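PDB 4B2N: 70 kDa protein from Xanthomonas sp., which cleaves rubber as a dihaem c-type cytochrome acting as a processive dioxygenase, and is probably related to the cytochrome c peroxidases. Local coordinates for residues 65-70 with 307-312; 83-88 with 339-344. All coordinates share one frame; numbering follows the deposited sequence.

Interaction 1: 65-70 with 307-312; sequences AYFVDL and SSDNVH
An ST turn at Ser307, folded into a type I beta turn from Ser307 to Asn310, forms the surface against which the extended loop 65-70 is laid. Ser307 OG, anti to the backbone N (chi1 -178°), does two jobs. It accepts from Asp309 N at 3.0 Å, closing the ST turn. It also donates to Val68 O, with an OG-O separation of 2.6 Å. A small hydroxyl suits this place, because it ties the turn to the passing loop while the CB of Ser307 packs on that of Val68. The same OG sits over the centre of one face of the Phe67 ring, 4.1 Å above its plane. The far end of the ring crosses Asp309 at a slant, CZ 3.6 Å from Asp309 CB, with ring and carboxylate planes 57° apart.

Asp309 supplies the second polar tie. Leu70 N donates to Asp309 OD2 at 2.8 Å, meeting it on the anti side and well out of the carboxylate plane; His71 ND1 is also hydrogen-bonded to this oxygen. Asp69 brings a like charge close, but a water donates to Asp69 OD1 and to Asp309 OD1, which should ease the repulsion, and Asn72 N is bonded to Asp69 OD1 as well. Leu70 adds further apolar packing, its side chain lying beside Asn310 and pointing the same way, with CD1 3.4 Å from Asn310 CB. The Asn310 amide, whose ND2 is also hydrogen-bonded to Ser313 OG, clamps the turn: ND2 reaches Ser307 O at 3.0 Å, from the face of the carbonyl plane opposite to that used by Asn310 N.

Interaction 2: 83-88 with 339-344; sequences PRPTTC and INNFLI
Arg84 and Asn341 carry most of this contact, and Pro85 adds a smaller part. The guanidinium of Arg84 is set edge-on to the carboxamide oxygen of Asn341. NH2 makes the stronger bond, 2.7 Å to Asn341 OD1 with an N-H...O angle of 152°, and the oxygen lies close to the guanidinium plane. NH1 adds a weak bond to the same OD1 at 3.1 Å, so one acceptor draws on both terminal nitrogens while the two flat groups stand 76° apart. A bend at chi3 (48°) turns NE of Arg84 out of the line of the preceding methylenes.

The asparagine belongs to helix 333-345, whose residues Ile339 and Leu343 touch a haem c; Asn341 instead projects toward the loop that leads into helix 88-104. Its amide suits this boundary, since OD1 accepts from the arginine while ND2 is hydrogen-bonded to Ser94 OG on helix 88-104. Pro85 meets Asn341 tip to tip, CG standing 3.6 Å from Asn341 ND2, and its CD lies over one face of the Arg84 guanidinium, offset toward the rim. A rigid pyrrolidine ring thus gives the loop an apolar surface beside the polar pair. About one turn further along the helix, the terminal methyl of Ile344 approaches the guanidinium, its CD1 4.0 Å from Arg84 NH2.

Both interactions join the long loop region between helices 27-32 and 88-104 to a part of the chain more than 230 residues later, and their centres are 14 Å apart. The segments come in the order 65-70, 83-88, 307-312, 339-344, so the two contacts cross along the chain. Two successive parts of the N-terminal region are therefore pinned to two successive parts of the region around helices 312-319 and 333-345. The contacts also touch directly, Val311 CG1 lying 3.6 Å from Asn340 CB and Asp309 OD1 3.7 Å from Arg84 CD. Ser308 of interaction 1 and Ile344 of interaction 2 both come close to Arg294, a haem-binding residue, so both contacts lie beside the haem c pocket.

Interaction 1: 65-70 with 307-312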
# COMPACT_ATOMS: atom_id res chain seq x y z
N ALA A 65 -8.27 17.34 -0.77
CA ALA A 65 -8.62 16.01 -1.27
C ALA A 65 -9.88 15.57 -0.54
O ALA A 65 -9.82 15.10 0.62
CB ALA A 65 -7.49 15.03 -1.02
N TYR A 66 -11.02 15.73 -1.23
CA TYR A 66 -12.27 15.56 -0.57
C TYR A 66 -12.70 14.13 -0.57
O TYR A 66 -12.47 13.42 -1.55
CB TYR A 66 -13.37 16.43 -1.14
CG TYR A 66 -13.08 17.91 -1.04
CD1 TYR A 66 -12.76 18.51 0.18
CD2 TYR A 66 -13.10 18.72 -2.16
CE1 TYR A 66 -12.48 19.89 0.28
CE2 TYR A 66 -12.81 20.10 -2.06
CZ TYR A 66 -12.54 20.67 -0.83
OH TYR A 66 -12.24 22.03 -0.70
N PHE A 67 -13.36 13.75 0.52
CA PHE A 67 -14.05 12.50 0.65
C PHE A 67 -15.25 12.46 -0.29
O PHE A 67 -15.93 13.45 -0.43
CB PHE A 67 -14.55 12.40 2.07
CG PHE A 67 -15.07 11.07 2.46
CD1 PHE A 67 -14.18 10.00 2.83
CD2 PHE A 67 -16.42 10.83 2.43
CE1 PHE A 67 -14.66 8.75 3.23
CE2 PHE A 67 -16.93 9.61 2.89
CZ PHE A 67 -16.03 8.55 3.27
N VAL A 68 -15.53 11.31 -0.92
CA VAL A 68 -16.74 11.16 -1.71
C VAL A 68 -17.56 10.02 -1.12
O VAL A 68 -17.06 8.89 -0.99
CB VAL A 68 -16.47 10.83 -3.21
CG1 VAL A 68 -17.81 10.54 -3.91
CG2 VAL A 68 -15.80 12.01 -3.85
N ASP A 69 -18.79 10.33 -0.80
CA ASP A 69 -19.66 9.37 -0.14
C ASP A 69 -20.34 8.56 -1.23
O ASP A 69 -21.17 9.08 -1.96
CB ASP A 69 -20.64 10.11 0.79
CG ASP A 69 -21.60 9.16 1.51
OD1 ASP A 69 -21.62 7.94 1.20
OD2 ASP A 69 -22.37 9.64 2.35
N LEU A 70 -19.95 7.28 -1.40
CA LEU A 70 -20.59 6.44 -2.41
C LEU A 70 -21.88 5.77 -1.93
O LEU A 70 -22.70 5.29 -2.76
CB LEU A 70 -19.62 5.27 -2.84
CG LEU A 70 -18.32 5.89 -3.35
CD1 LEU A 70 -17.23 4.81 -3.48
CD2 LEU A 70 -18.55 6.71 -4.66
N SER A 307 -11.83 7.95 -3.47
CA SER A 307 -12.43 8.12 -2.13
C SER A 307 -12.14 6.98 -1.21
O SER A 307 -12.26 5.81 -1.61
CB SER A 307 -13.96 8.18 -2.24
OG SER A 307 -14.52 8.40 -0.94
N SER A 308 -11.81 7.28 0.05
CA SER A 308 -11.71 6.23 1.05
C SER A 308 -13.02 5.51 1.37
O SER A 308 -13.01 4.55 2.11
CB SER A 308 -11.11 6.76 2.36
OG SER A 308 -9.76 7.12 2.09
N ASP A 309 -14.15 6.02 0.88
CA ASP A 309 -15.43 5.29 1.03
C ASP A 309 -15.45 3.99 0.17
O ASP A 309 -16.27 3.06 0.39
CB ASP A 309 -16.62 6.17 0.64
CG ASP A 309 -17.93 5.68 1.28
OD1 ASP A 309 -17.96 5.37 2.50
OD2 ASP A 309 -18.96 5.61 0.57
N ASN A 310 -14.58 3.95 -0.82
CA ASN A 310 -14.61 2.91 -1.82
C ASN A 310 -13.81 1.73 -1.36
O ASN A 310 -12.85 1.90 -0.65
CB ASN A 310 -14.15 3.42 -3.20
CG ASN A 310 -12.86 2.76 -3.66
OD1 ASN A 310 -12.89 1.79 -4.33
ND2 ASN A 310 -11.72 3.35 -3.28
N VAL A 311 -14.25 0.53 -1.71
CA VAL A 311 -13.44 -0.64 -1.39
C VAL A 311 -13.08 -1.42 -2.63
O VAL A 311 -12.38 -2.44 -2.53
CB VAL A 311 -14.15 -1.58 -0.38
CG1 VAL A 311 -14.46 -0.80 0.88
CG2 VAL A 311 -15.40 -2.20 -1.03
N HIS A 312 -13.50 -0.94 -3.81
CA HIS A 312 -13.18 -1.65 -5.10
C HIS A 312 -11.73 -1.61 -5.34
O HIS A 312 -11.10 -2.62 -5.74
CB HIS A 312 -13.96 -1.04 -6.27
CG HIS A 312 -15.39 -1.42 -6.26
ND1 HIS A 312 -16.18 -1.30 -7.32
CD2 HIS A 312 -16.18 -1.96 -5.23
CE1 HIS A 312 -17.45 -1.71 -7.01
NE2 HIS A 312 -17.44 -2.15 -5.74
O HOH W 1 -20.25 6.60 3.29

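Interaction 2: 83-88 with 339-344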
# COMPACT_ATOMS: atom_id res chain seq x y z
N PRO A 83 -26.03 -0.37 3.59
CA PRO A 83 -25.60 0.71 4.45
C PRO A 83 -24.33 0.30 5.18
O PRO A 83 -24.11 -0.91 5.44
CB PRO A 83 -26.74 0.88 5.43
CG PRO A 83 -27.56 -0.39 5.37
CD PRO A 83 -27.36 -0.92 3.97
N ARG A 84 -23.48 1.28 5.48
CA ARG A 84 -22.39 1.06 6.35
C ARG A 84 -22.94 0.83 7.79
O ARG A 84 -24.12 1.16 8.08
CB ARG A 84 -21.48 2.31 6.35
CG ARG A 84 -20.59 2.46 5.10
CD ARG A 84 -19.55 3.57 5.30
NE ARG A 84 -18.91 3.36 6.62
CZ ARG A 84 -17.95 2.46 6.85
NH1 ARG A 84 -17.46 1.70 5.84
NH2 ARG A 84 -17.52 2.29 8.07
N PRO A 85 -22.08 0.38 8.72
CA PRO A 85 -22.48 0.17 10.14
C PRO A 85 -22.99 1.48 10.73
O PRO A 85 -22.43 2.51 10.37
CB PRO A 85 -21.15 -0.19 10.84
CG PRO A 85 -20.38 -0.88 9.74
CD PRO A 85 -20.73 -0.16 8.45
N THR A 86 -24.00 1.41 11.62
CA THR A 86 -24.59 2.64 12.19
C THR A 86 -24.40 2.62 13.71
O THR A 86 -24.67 3.63 14.39
CB THR A 86 -26.10 2.71 11.93
OG1 THR A 86 -26.71 1.56 12.51
CG2 THR A 86 -26.41 2.78 10.39
N THR A 87 -23.93 1.48 14.25
CA THR A 87 -23.66 1.34 15.69
C THR A 87 -22.29 0.80 16.02
O THR A 87 -21.63 0.21 15.18
CB THR A 87 -24.65 0.37 16.37
OG1 THR A 87 -24.32 -0.98 16.01
CG2 THR A 87 -26.12 0.74 16.01
N CYS A 88 -21.84 1.04 17.23
CA CYS A 88 -20.55 0.51 17.63
C CYS A 88 -20.49 -1.01 17.49
O CYS A 88 -19.48 -1.54 17.08
CB CYS A 88 -20.24 0.91 19.06
SG CYS A 88 -19.83 2.70 19.22
N ILE A 339 -13.16 -5.95 5.67
CA ILE A 339 -11.72 -5.63 5.69
C ILE A 339 -11.51 -4.12 5.91
O ILE A 339 -10.77 -3.72 6.79
CB ILE A 339 -10.95 -6.20 4.44
CG1 ILE A 339 -10.96 -7.78 4.42
CG2 ILE A 339 -9.57 -5.49 4.38
CD1 ILE A 339 -10.56 -8.36 3.07
N ASN A 340 -12.19 -3.31 5.13
CA ASN A 340 -12.08 -1.86 5.21
C ASN A 340 -12.41 -1.33 6.62
O ASN A 340 -11.71 -0.48 7.14
CB ASN A 340 -12.97 -1.18 4.18
CG ASN A 340 -12.87 0.30 4.25
OD1 ASN A 340 -13.86 0.98 4.63
ND2 ASN A 340 -11.68 0.82 4.00
N ASN A 341 -13.51 -1.81 7.18
CA ASN A 341 -13.80 -1.51 8.56
C ASN A 341 -12.75 -2.00 9.57
O ASN A 341 -12.49 -1.30 10.48
CB ASN A 341 -15.15 -2.03 8.95
CG ASN A 341 -16.26 -1.21 8.33
OD1 ASN A 341 -16.09 0.01 8.05
ND2 ASN A 341 -17.36 -1.87 8.03
N PHE A 342 -12.18 -3.19 9.41
CA PHE A 342 -11.06 -3.53 10.26
C PHE A 342 -9.94 -2.46 10.08
O PHE A 342 -9.40 -1.95 11.06
CB PHE A 342 -10.52 -4.95 9.91
CG PHE A 342 -9.30 -5.31 10.70
CD1 PHE A 342 -9.32 -5.24 12.11
CD2 PHE A 342 -8.16 -5.75 10.04
CE1 PHE A 342 -8.16 -5.58 12.82
CE2 PHE A 342 -7.02 -6.15 10.74
CZ PHE A 342 -7.03 -6.02 12.13
N LEU A 343 -9.57 -2.14 8.83
CA LEU A 343 -8.47 -1.13 8.62
C LEU A 343 -8.78 0.19 9.30
O LEU A 343 -7.91 0.82 9.92
CB LEU A 343 -8.27 -0.89 7.09
CG LEU A 343 -8.03 -2.19 6.29
CD1 LEU A 343 -7.65 -1.88 4.84
CD2 LEU A 343 -6.84 -2.91 6.93
N ILE A 344 -10.04 0.63 9.21
CA ILE A 344 -10.41 1.94 9.86
C ILE A 344 -10.39 1.75 11.39
O ILE A 344 -10.29 2.72 12.11
CB ILE A 344 -11.86 2.32 9.50
CG1 ILE A 344 -11.99 2.71 8.04
CG2 ILE A 344 -12.36 3.48 10.33
CD1 ILE A 344 -13.51 2.71 7.75